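Local coordinates for eEF1A lysine and N-terminal methyltransferase (Homo sapiens, PDB 5WCJ), which methylates elongation factor eEF1A at its N-terminal glycine, through the C-terminal methyltransferase domain described here, and at a lysine through its N-terminal domain, at residues 46-51 / 67-72; 119-124 / 152-157; 146-151 / 180-185; 159-164 / 198-203. One frame throughout, in Å; residues are numbered along the deposited sequence.

Contact 1: residues 46-51 / 67-72; sequences LLVVGL and SCIDAV. With SAH (S-adenosyl-L-homocysteine), chain F.
L47 turns CD1 to CG2 of V72 at 3.8 Å on one face of two parallel strands. On the other face L46 and I69 lie side by side, with CD2 of L46, in the conformer given, 3.7 Å from CG1 of I69; V60 of helix 55-63 packs on both residues. Between these layers run five backbone hydrogen bonds, from L46 N to C68 O at one end to G50 N to V72 O (2.9 Å) at the other. This interior is tightly packed, whereas the contact is looser at C68, which is exposed. D70, on the face of L47 and V72, is partly exposed; it gives its CB to CD1 of L47 at 4.0 Å while its OD2 bonds Y118 OH. With the last backbone bond segment 46-51 leaves the sheet at G50, whose CA lies 3.5 Å from O4' of S-adenosylhomocysteine. A CB on G50 would crowd that oxygen and its own preceding carbonyl. CG1 of V49 meets C2 of the adenine at 3.7 Å, and E73 OE1 accepts from L51 N. This is the first beta-alpha-beta unit of a Rossmann-like methyltransferase, with its glycine-rich cofactor loop.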
# COMPACT_ATOMS: atom_id res chain seq x y z
N LEU A 46 -7.26 -2.79 1.84
CA LEU A 46 -6.01 -2.08 1.61
C LEU A 46 -6.11 -0.61 2.01
O LEU A 46 -7.04 0.09 1.60
CB LEU A 46 -5.59 -2.20 0.14
CG LEU A 46 -4.64 -1.12 -0.39
CD1 LEU A 46 -3.22 -1.45 -0.00
CD2 LEU A 46 -4.73 -0.97 -1.90
N LEU A 47 -5.13 -0.15 2.79
CA LEU A 47 -5.01 1.24 3.17
C LEU A 47 -3.82 1.78 2.37
O LEU A 47 -2.74 1.19 2.38
CB LEU A 47 -4.69 1.35 4.67
CG LEU A 47 -4.37 2.76 5.20
CD1 LEU A 47 -5.56 3.70 5.05
CD2 LEU A 47 -3.98 2.65 6.65
N VAL A 48 -4.03 2.88 1.68
CA VAL A 48 -2.96 3.52 0.91
C VAL A 48 -2.80 4.95 1.37
O VAL A 48 -3.77 5.70 1.36
CB VAL A 48 -3.23 3.50 -0.62
CG1 VAL A 48 -2.03 4.10 -1.36
CG2 VAL A 48 -3.54 2.11 -1.09
N VAL A 49 -1.59 5.33 1.79
CA VAL A 49 -1.32 6.70 2.19
C VAL A 49 -0.50 7.34 1.11
O VAL A 49 0.59 6.85 0.78
CB VAL A 49 -0.54 6.76 3.52
CG1 VAL A 49 -0.38 8.21 3.94
CG2 VAL A 49 -1.25 5.92 4.57
N GLY A 50 -1.05 8.43 0.57
CA GLY A 50 -0.45 9.18 -0.50
C GLY A 50 -1.15 8.83 -1.80
O GLY A 50 -1.03 7.71 -2.26
N LEU A 51 -1.89 9.78 -2.37
CA LEU A 51 -2.67 9.53 -3.63
C LEU A 51 -1.87 9.69 -4.89
O LEU A 51 -2.06 8.92 -5.86
CB LEU A 51 -3.90 10.44 -3.70
CG LEU A 51 -4.90 10.20 -4.82
CD1 LEU A 51 -5.60 8.87 -4.62
CD2 LEU A 51 -5.91 11.35 -4.86
N SER A 67 -11.32 -5.87 -4.04
CA SER A 67 -10.54 -5.01 -3.14
C SER A 67 -11.42 -3.90 -2.58
O SER A 67 -12.34 -3.40 -3.25
CB SER A 67 -9.31 -4.43 -3.85
OG SER A 67 -9.68 -3.59 -4.93
N CYS A 68 -11.12 -3.51 -1.35
CA CYS A 68 -11.76 -2.40 -0.67
C CYS A 68 -10.64 -1.50 -0.19
O CYS A 68 -9.85 -1.92 0.61
CB CYS A 68 -12.56 -2.88 0.54
SG CYS A 68 -13.51 -1.54 1.28
N ILE A 69 -10.56 -0.31 -0.75
CA ILE A 69 -9.43 0.59 -0.52
C ILE A 69 -9.86 1.81 0.26
O ILE A 69 -10.82 2.48 -0.11
CB ILE A 69 -8.84 1.02 -1.86
CG1 ILE A 69 -8.32 -0.21 -2.63
CG2 ILE A 69 -7.76 2.09 -1.67
CD1 ILE A 69 -7.94 0.07 -4.08
N ASP A 70 -9.10 2.13 1.31
CA ASP A 70 -9.13 3.44 1.96
C ASP A 70 -7.84 4.16 1.58
O ASP A 70 -6.76 3.63 1.81
CB ASP A 70 -9.21 3.26 3.46
CG ASP A 70 -10.59 2.82 3.94
OD1 ASP A 70 -11.56 3.54 3.65
OD2 ASP A 70 -10.69 1.80 4.65
N ALA A 71 -7.96 5.31 0.94
CA ALA A 71 -6.82 6.12 0.52
C ALA A 71 -6.81 7.38 1.37
O ALA A 71 -7.85 8.02 1.56
CB ALA A 71 -6.92 6.46 -0.94
N VAL A 72 -5.65 7.71 1.92
CA VAL A 72 -5.51 8.91 2.74
C VAL A 72 -4.56 9.89 2.04
O VAL A 72 -3.49 9.51 1.62
CB VAL A 72 -5.00 8.55 4.14
CG1 VAL A 72 -4.91 9.79 5.01
CG2 VAL A 72 -5.90 7.50 4.75
CG SAH F . 3.02 9.68 -4.80
SD SAH F . 2.96 11.47 -4.56
C5' SAH F . 3.08 11.66 -2.76
C4' SAH F . 1.68 11.91 -2.21
O4' SAH F . 1.76 11.93 -0.77
C3' SAH F . 1.09 13.27 -2.64
O3' SAH F . -0.25 13.09 -3.08
C2' SAH F . 1.14 14.08 -1.34
O2' SAH F . 0.13 15.07 -1.18
C1' SAH F . 0.91 12.97 -0.33
N9 SAH F . 1.27 13.28 1.05
C8 SAH F . 2.36 14.00 1.48
N7 SAH F . 2.48 14.06 2.78
C5 SAH F . 1.39 13.33 3.24
C6 SAH F . 0.96 13.00 4.53
N6 SAH F . 1.61 13.37 5.67
N1 SAH F . -0.17 12.27 4.64
C2 SAH F . -0.82 11.90 3.53
N3 SAH F . -0.49 12.14 2.25
C4 SAH F . 0.64 12.86 2.18

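Contact 2: residues 119-124 / 152-157; sequences DVIMFD and SILTPE. With SAH (S-adenosyl-L-homocysteine), chain F.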
# COMPACT_ATOMS: atom_id res chain seq x y z
N ASP A 119 -5.44 -5.95 5.33
CA ASP A 119 -4.54 -6.97 4.78
C ASP A 119 -3.22 -6.34 4.27
O ASP A 119 -2.16 -6.96 4.33
CB ASP A 119 -5.23 -7.72 3.65
CG ASP A 119 -6.52 -8.42 4.11
OD1 ASP A 119 -6.42 -9.32 4.95
OD2 ASP A 119 -7.60 -8.03 3.64
N VAL A 120 -3.31 -5.15 3.72
CA VAL A 120 -2.17 -4.49 3.12
C VAL A 120 -2.21 -3.02 3.50
O VAL A 120 -3.24 -2.38 3.39
CB VAL A 120 -2.19 -4.59 1.57
CG1 VAL A 120 -0.97 -3.89 0.97
CG2 VAL A 120 -2.25 -6.02 1.09
N ILE A 121 -1.07 -2.49 3.91
CA ILE A 121 -0.92 -1.06 4.12
C ILE A 121 0.23 -0.59 3.25
O ILE A 121 1.34 -1.10 3.36
CB ILE A 121 -0.68 -0.72 5.61
CG1 ILE A 121 -1.88 -1.15 6.48
CG2 ILE A 121 -0.40 0.76 5.78
CD1 ILE A 121 -1.61 -1.01 7.97
N MET A 122 -0.04 0.40 2.40
CA MET A 122 0.97 0.96 1.50
C MET A 122 1.25 2.39 1.86
O MET A 122 0.31 3.20 1.95
CB MET A 122 0.51 0.87 0.04
CG MET A 122 0.45 -0.53 -0.52
SD MET A 122 -0.04 -0.48 -2.28
CE MET A 122 0.09 -2.21 -2.70
N PHE A 123 2.54 2.73 2.01
CA PHE A 123 2.98 4.13 2.14
C PHE A 123 3.65 4.55 0.86
O PHE A 123 4.72 4.03 0.52
CB PHE A 123 3.97 4.29 3.30
CG PHE A 123 3.36 4.24 4.68
CD1 PHE A 123 2.01 4.00 4.91
CD2 PHE A 123 4.19 4.43 5.79
CE1 PHE A 123 1.50 3.96 6.18
CE2 PHE A 123 3.66 4.40 7.07
CZ PHE A 123 2.33 4.13 7.26
N ASP A 124 3.01 5.50 0.16
CA ASP A 124 3.53 6.12 -1.05
C ASP A 124 3.51 7.61 -0.81
O ASP A 124 2.90 8.38 -1.56
CB ASP A 124 2.62 5.72 -2.24
CG ASP A 124 3.22 6.02 -3.60
OD1 ASP A 124 4.45 6.15 -3.71
OD2 ASP A 124 2.42 6.11 -4.59
N SER A 152 -0.66 -2.34 14.74
CA SER A 152 -1.93 -2.61 15.42
C SER A 152 -3.14 -2.66 14.47
O SER A 152 -4.16 -3.25 14.83
CB SER A 152 -2.16 -1.63 16.60
OG SER A 152 -2.67 -0.39 16.17
N ILE A 153 -3.04 -2.07 13.26
CA ILE A 153 -4.11 -2.12 12.29
C ILE A 153 -3.85 -3.01 11.10
O ILE A 153 -4.57 -2.93 10.10
CB ILE A 153 -4.57 -0.71 11.82
CG1 ILE A 153 -3.43 0.13 11.21
CG2 ILE A 153 -5.23 0.01 13.00
CD1 ILE A 153 -3.93 1.29 10.38
N LEU A 154 -2.84 -3.86 11.20
CA LEU A 154 -2.51 -4.79 10.13
C LEU A 154 -2.95 -6.18 10.58
O LEU A 154 -2.78 -6.54 11.73
CB LEU A 154 -1.00 -4.76 9.84
CG LEU A 154 -0.48 -5.53 8.63
CD1 LEU A 154 -0.84 -4.87 7.30
CD2 LEU A 154 1.03 -5.71 8.70
N THR A 155 -3.46 -6.97 9.66
CA THR A 155 -3.72 -8.39 9.96
C THR A 155 -2.40 -9.12 10.27
O THR A 155 -1.33 -8.71 9.78
CB THR A 155 -4.44 -9.11 8.82
OG1 THR A 155 -3.60 -9.09 7.66
CG2 THR A 155 -5.78 -8.46 8.52
N PRO A 156 -2.44 -10.17 11.10
CA PRO A 156 -1.20 -10.85 11.46
C PRO A 156 -0.37 -11.35 10.25
O PRO A 156 0.84 -11.31 10.31
CB PRO A 156 -1.70 -12.06 12.31
CG PRO A 156 -2.98 -11.59 12.90
CD PRO A 156 -3.59 -10.61 11.93
N GLU A 157 -1.03 -11.79 9.19
CA GLU A 157 -0.34 -12.28 7.98
C GLU A 157 -0.33 -11.25 6.83
O GLU A 157 -0.02 -11.59 5.67
CB GLU A 157 -1.00 -13.59 7.53
CG GLU A 157 -1.20 -14.57 8.69
CG SAH F . 3.02 9.68 -4.80
SD SAH F . 2.96 11.47 -4.56
C5' SAH F . 3.08 11.66 -2.76
C4' SAH F . 1.68 11.91 -2.21
O4' SAH F . 1.76 11.93 -0.77
C3' SAH F . 1.09 13.27 -2.64
O3' SAH F . -0.25 13.09 -3.08
C2' SAH F . 1.14 14.08 -1.34
O2' SAH F . 0.13 15.07 -1.18
C1' SAH F . 0.91 12.97 -0.33
N9 SAH F . 1.27 13.28 1.05
C8 SAH F . 2.36 14.00 1.48
N7 SAH F . 2.48 14.06 2.78
C5 SAH F . 1.39 13.33 3.24
C6 SAH F . 0.96 13.00 4.53
N6 SAH F . 1.61 13.37 5.67
N1 SAH F . -0.17 12.27 4.64
C2 SAH F . -0.82 11.90 3.53
N3 SAH F . -0.49 12.14 2.25
C4 SAH F . 0.64 12.86 2.18
O HOH W 1 -4.20 -10.82 5.69
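I121 directs its side chain at I153 and L154, which follow helix 144-152, and meets them at different angles. Its CG1 is anti to the carbonyl carbon (chi1 -62°), and CD1 reaches CG1 of I153 at 3.9 Å, the two side chains crossing at about a right angle. L154 comes in on a slant instead, laying CD1 3.9 Å from CG1 of I121; the same methyl also rests 3.9 Å from D119 O. I105 and L108 of helix 101-109 also pack on I153.

At D119 the contact turns polar. D119 and T155 also meet at a slant, with OD1 of D119 3.7 Å from CG2 of T155. A water joins the two side chains, giving a hydrogen to D119 OD1 at 2.8 Å and lying 2.7 Å from T155 OG1. T155 OG1 also has a weak hydrogen bond with Y118 O, while D119 OD2 accepts from A45 N. An alanine in place of T155 would probably leave the water without its hydroxyl partner and open a gap beside the carboxylate of D119.

The two segments are thus joined by aliphatic packing inside and a water bridge at the margin. Because the D119 carboxylate is shared between this water and A45 N, it links the segment 152-157 to strand 44-49, and the bridging water probably helps to offset its charge.

Contact 3: residues 146-151 / 180-185; sequences FLQKVK and KAVFPL
A water links K151 to the backbone of V182: it lies 2.6 Å from V182 O, to which it gives a hydrogen, and accepts one from K151 NZ at 2.8 Å. K151 reaches it with an extended chain, CG anti to the backbone N (chi1 173°), and on the way CD passes CG1 of V182 at 4.1 Å. The bridged carbonyl belongs to the last residue of helix 169-182, so the ammonium group probably eases the negative end of that helix.

V182 points toward helix 144-152. Its CG2 touches CB of L147 at 4.0 Å; the Q148 chain bends at chi2, which places CD (-68°), and NE2 of Q148 lies 3.7 Å from CG2 of V182. CG1 faces L147 O. A glycine in place of V182 would probably open a gap between the helices and take from L147 CB, Q148 NE2 and K151 CD the methyls they pack on.

F183, where the chain leaves the helix, extends its ring toward helix 144-152. CZ sits 4.0 Å from CB of K151, and CG1 of V150 approaches the same CZ at 4.2 Å, the V150 and F183 side chains crossing at about a right angle. The ring also meets F160 and L203, while V150 continues inward onto I121 and F123. The exposed K151 and Q148 thus border a buried core of L147, V150, V182 and F183. Such an arrangement belongs to the layered alpha/beta methyltransferase fold, in which helices beside one face of the central sheet pack against one another; here helices 144-152 and 169-182 do so.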
# COMPACT_ATOMS: atom_id res chain seq x y z
N PHE A 146 5.13 5.29 16.16
CA PHE A 146 4.12 5.28 15.07
C PHE A 146 4.01 3.91 14.38
O PHE A 146 2.91 3.44 14.11
CB PHE A 146 4.41 6.39 14.05
CG PHE A 146 3.35 6.49 13.01
CD1 PHE A 146 2.10 7.00 13.31
CD2 PHE A 146 3.58 5.97 11.75
CE1 PHE A 146 1.08 7.03 12.35
CE2 PHE A 146 2.57 5.99 10.78
CZ PHE A 146 1.34 6.52 11.08
N LEU A 147 5.13 3.24 14.16
CA LEU A 147 5.14 1.90 13.55
C LEU A 147 4.36 0.89 14.36
O LEU A 147 3.74 -0.01 13.78
CB LEU A 147 6.57 1.41 13.29
CG LEU A 147 7.36 2.09 12.15
CD1 LEU A 147 8.77 1.53 12.05
CD2 LEU A 147 6.64 1.96 10.83
N GLN A 148 4.35 1.05 15.69
CA GLN A 148 3.46 0.24 16.54
C GLN A 148 1.97 0.47 16.25
O GLN A 148 1.17 -0.47 16.32
CB GLN A 148 3.75 0.50 18.04
CG GLN A 148 5.13 0.02 18.52
CD GLN A 148 5.31 -1.50 18.52
OE1 GLN A 148 4.35 -2.25 18.54
NE2 GLN A 148 6.56 -1.94 18.52
N LYS A 149 1.59 1.69 15.91
CA LYS A 149 0.20 1.99 15.52
C LYS A 149 -0.13 1.30 14.20
O LYS A 149 -1.23 0.76 14.05
CB LYS A 149 -0.05 3.50 15.38
CG LYS A 149 0.23 4.28 16.66
CD LYS A 149 -0.51 3.70 17.85
CE LYS A 149 -0.47 4.65 19.04
NZ LYS A 149 -0.93 3.93 20.26
N VAL A 150 0.84 1.30 13.27
CA VAL A 150 0.66 0.62 11.97
C VAL A 150 0.48 -0.89 12.20
O VAL A 150 -0.45 -1.51 11.68
CB VAL A 150 1.84 0.89 11.01
CG1 VAL A 150 1.71 0.10 9.72
CG2 VAL A 150 1.96 2.39 10.71
N LYS A 151 1.34 -1.47 13.00
CA LYS A 151 1.23 -2.88 13.31
C LYS A 151 -0.13 -3.23 13.89
O LYS A 151 -0.69 -4.28 13.58
CB LYS A 151 2.36 -3.29 14.27
CG LYS A 151 2.25 -4.73 14.80
CD LYS A 151 3.33 -5.01 15.84
CE LYS A 151 2.95 -6.20 16.71
NZ LYS A 151 4.11 -6.68 17.51
N LYS A 180 12.64 -3.16 11.10
CA LYS A 180 12.88 -4.57 11.42
C LYS A 180 12.55 -4.90 12.89
O LYS A 180 12.05 -5.98 13.18
CB LYS A 180 14.32 -4.98 11.07
CG LYS A 180 14.50 -6.48 10.89
CD LYS A 180 15.90 -6.84 10.42
N ALA A 181 12.79 -3.95 13.80
CA ALA A 181 12.40 -4.10 15.22
C ALA A 181 10.90 -4.36 15.40
O ALA A 181 10.51 -5.11 16.27
CB ALA A 181 12.80 -2.87 16.01
N VAL A 182 10.07 -3.72 14.57
CA VAL A 182 8.62 -3.88 14.65
C VAL A 182 8.10 -4.93 13.68
O VAL A 182 7.15 -5.64 14.02
CB VAL A 182 7.93 -2.52 14.41
CG1 VAL A 182 6.40 -2.65 14.50
CG2 VAL A 182 8.44 -1.48 15.41
N PHE A 183 8.72 -5.05 12.48
CA PHE A 183 8.35 -6.02 11.45
C PHE A 183 9.55 -6.90 11.14
O PHE A 183 10.37 -6.59 10.25
CB PHE A 183 7.86 -5.32 10.18
CG PHE A 183 6.65 -4.46 10.40
CD1 PHE A 183 5.37 -5.00 10.30
CD2 PHE A 183 6.79 -3.13 10.70
CE1 PHE A 183 4.25 -4.21 10.51
CE2 PHE A 183 5.68 -2.33 10.91
CZ PHE A 183 4.41 -2.86 10.82
N PRO A 184 9.68 -8.03 11.86
CA PRO A 184 10.96 -8.76 11.75
C PRO A 184 11.22 -9.47 10.41
O PRO A 184 12.36 -9.81 10.11
CB PRO A 184 10.95 -9.72 12.95
CG PRO A 184 9.61 -9.63 13.57
CD PRO A 184 8.86 -8.46 13.00
N LEU A 185 10.20 -9.68 9.59
CA LEU A 185 10.41 -10.21 8.26
C LEU A 185 10.41 -9.02 7.30
O LEU A 185 9.37 -8.37 7.14
CB LEU A 185 9.31 -11.19 7.94
CG LEU A 185 9.38 -11.89 6.58
CD1 LEU A 185 10.68 -12.64 6.44
CD2 LEU A 185 8.19 -12.82 6.39
O HOH W 2 6.47 -7.06 16.14

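Contact 4: residues 159-164 / 198-203; sequences VFILNL and ILFCQL
L162 and L199 form the apolar centre of one face of this antiparallel pair, lying side by side with CD2 of L162, in the conformer given, 3.6 Å from CD1 of L199. L164 adds its CD2 to the same L199 methyl at 4.0 Å, and L176 and L179 of helix 169-182 pack on L199. Farther along this face C201 sits obliquely to the F160 ring, SG 5.1 Å from the ring centroid in a sulfur-aromatic contact.

On the opposite face CG2 of I161 meets CG2 of I198 at 3.6 Å. The I198 methyl also lies over one face of the F200 ring, 3.4 Å above its plane and offset toward the rim. M26 of helix 21-28 packs on both isoleucines.

Four backbone hydrogen bonds join the strands through the hydrogen-bonded pairs F160-C201 and L162-L199; C201 N to F160 O is 2.7 Å. At one end N163 is the polar edge. Its OD1 accepts from N196 ND2 while its ND2 bonds OD1 of D124, a pocket residue; CD1 of I198 lies 3.8 Å from N163 OD1. With both ends of its amide bonded, N163 is fixed in rotation and probably helps to hold the D124 carboxylate beside the cofactor.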
# COMPACT_ATOMS: atom_id res chain seq x y z
N VAL A 159 0.74 -7.43 4.93
CA VAL A 159 1.98 -6.88 4.45
C VAL A 159 1.93 -5.35 4.54
O VAL A 159 0.92 -4.75 4.18
CB VAL A 159 2.35 -7.39 3.04
CG1 VAL A 159 1.32 -6.99 2.00
CG2 VAL A 159 3.75 -6.92 2.65
N PHE A 160 3.02 -4.77 5.02
CA PHE A 160 3.20 -3.31 5.08
C PHE A 160 4.26 -2.98 4.02
O PHE A 160 5.36 -3.53 4.07
CB PHE A 160 3.66 -2.96 6.50
CG PHE A 160 4.11 -1.55 6.69
CD1 PHE A 160 3.40 -0.48 6.18
CD2 PHE A 160 5.22 -1.30 7.49
CE1 PHE A 160 3.84 0.84 6.38
CE2 PHE A 160 5.66 -0.01 7.71
CZ PHE A 160 4.96 1.07 7.16
N ILE A 161 3.91 -2.14 3.05
CA ILE A 161 4.73 -1.89 1.87
C ILE A 161 5.05 -0.42 1.87
O ILE A 161 4.13 0.41 1.90
CB ILE A 161 4.00 -2.29 0.58
CG1 ILE A 161 3.52 -3.76 0.67
CG2 ILE A 161 4.86 -1.98 -0.63
CD1 ILE A 161 2.65 -4.22 -0.49
N LEU A 162 6.34 -0.09 1.79
CA LEU A 162 6.82 1.27 1.92
C LEU A 162 7.69 1.66 0.72
O LEU A 162 8.62 0.92 0.39
CB LEU A 162 7.69 1.33 3.18
CG LEU A 162 8.44 2.60 3.53
CD1 LEU A 162 7.44 3.67 3.91
CD2 LEU A 162 9.42 2.34 4.65
N ASN A 163 7.42 2.81 0.12
CA ASN A 163 8.27 3.42 -0.89
C ASN A 163 9.24 4.30 -0.10
O ASN A 163 8.81 5.25 0.55
CB ASN A 163 7.43 4.24 -1.85
CG ASN A 163 8.25 5.01 -2.87
OD1 ASN A 163 9.37 4.65 -3.18
ND2 ASN A 163 7.67 6.09 -3.42
N LEU A 164 10.55 3.99 -0.18
CA LEU A 164 11.61 4.71 0.58
C LEU A 164 12.64 5.37 -0.34
O LEU A 164 13.19 4.71 -1.23
CB LEU A 164 12.33 3.75 1.50
CG LEU A 164 13.51 4.24 2.37
CD1 LEU A 164 12.98 5.13 3.47
CD2 LEU A 164 14.23 3.05 2.96
N ILE A 198 11.66 -0.36 -2.39
CA ILE A 198 10.39 -0.78 -1.82
C ILE A 198 10.71 -1.77 -0.72
O ILE A 198 11.46 -2.73 -0.93
CB ILE A 198 9.42 -1.40 -2.86
CG1 ILE A 198 9.17 -0.45 -4.03
CG2 ILE A 198 8.13 -1.81 -2.16
CD1 ILE A 198 8.75 0.97 -3.65
N LEU A 199 10.18 -1.50 0.48
CA LEU A 199 10.30 -2.40 1.58
C LEU A 199 8.98 -3.12 1.78
O LEU A 199 7.92 -2.51 1.78
CB LEU A 199 10.65 -1.65 2.86
CG LEU A 199 11.79 -0.63 2.75
CD1 LEU A 199 12.03 -0.02 4.12
CD2 LEU A 199 13.04 -1.25 2.23
N PHE A 200 9.07 -4.41 1.99
CA PHE A 200 7.89 -5.25 2.23
C PHE A 200 8.08 -5.84 3.62
O PHE A 200 9.05 -6.60 3.88
CB PHE A 200 7.81 -6.38 1.22
CG PHE A 200 7.92 -5.95 -0.20
CD1 PHE A 200 6.79 -5.59 -0.93
CD2 PHE A 200 9.17 -5.95 -0.85
CE1 PHE A 200 6.89 -5.20 -2.25
CE2 PHE A 200 9.27 -5.56 -2.17
CZ PHE A 200 8.13 -5.21 -2.88
N CYS A 201 7.20 -5.48 4.54
CA CYS A 201 7.40 -5.77 5.95
C CYS A 201 6.28 -6.65 6.48
O CYS A 201 5.08 -6.36 6.31
CB CYS A 201 7.44 -4.47 6.78
SG CYS A 201 8.54 -3.21 6.07
N GLN A 202 6.68 -7.71 7.15
CA GLN A 202 5.71 -8.64 7.74
C GLN A 202 6.09 -8.99 9.18
O GLN A 202 7.20 -8.68 9.66
CB GLN A 202 5.61 -9.87 6.87
CG GLN A 202 5.00 -9.59 5.52
CD GLN A 202 4.62 -10.84 4.79
OE1 GLN A 202 5.48 -11.56 4.31
NE2 GLN A 202 3.32 -11.14 4.72
N LEU A 203 5.16 -9.65 9.85
CA LEU A 203 5.25 -9.85 11.29
C LEU A 203 5.85 -11.19 11.74
O LEU A 203 6.37 -11.25 12.85
CB LEU A 203 3.88 -9.65 11.93
CG LEU A 203 3.33 -8.23 11.83
CD1 LEU A 203 1.84 -8.19 12.16
CD2 LEU A 203 4.10 -7.29 12.73

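Overall arrangement
From the N terminus, contact 1 closes first, joining strands 44-49 and 67-73 around helix 55-63. Contact 2 opens later, on strand 118-123, which lies beside 44-49 in the sheet and bonds to it through L47 O and M122 N. Before contact 2 closes at 152-157, contact 3 has opened on helix 144-152, so these two cross. Contact 4 opens on strand 158-164, the next neighbour of 118-123, and closes on 197-202 after contact 3 has ended at 180-185; contacts 3 and 4 therefore cross as well. Contacts 1 and 4 each pair neighbouring strands of the sheet, contact 2 ties strand 118-123 to the segment after helix 144-152, and contact 3 joins two helices beside it.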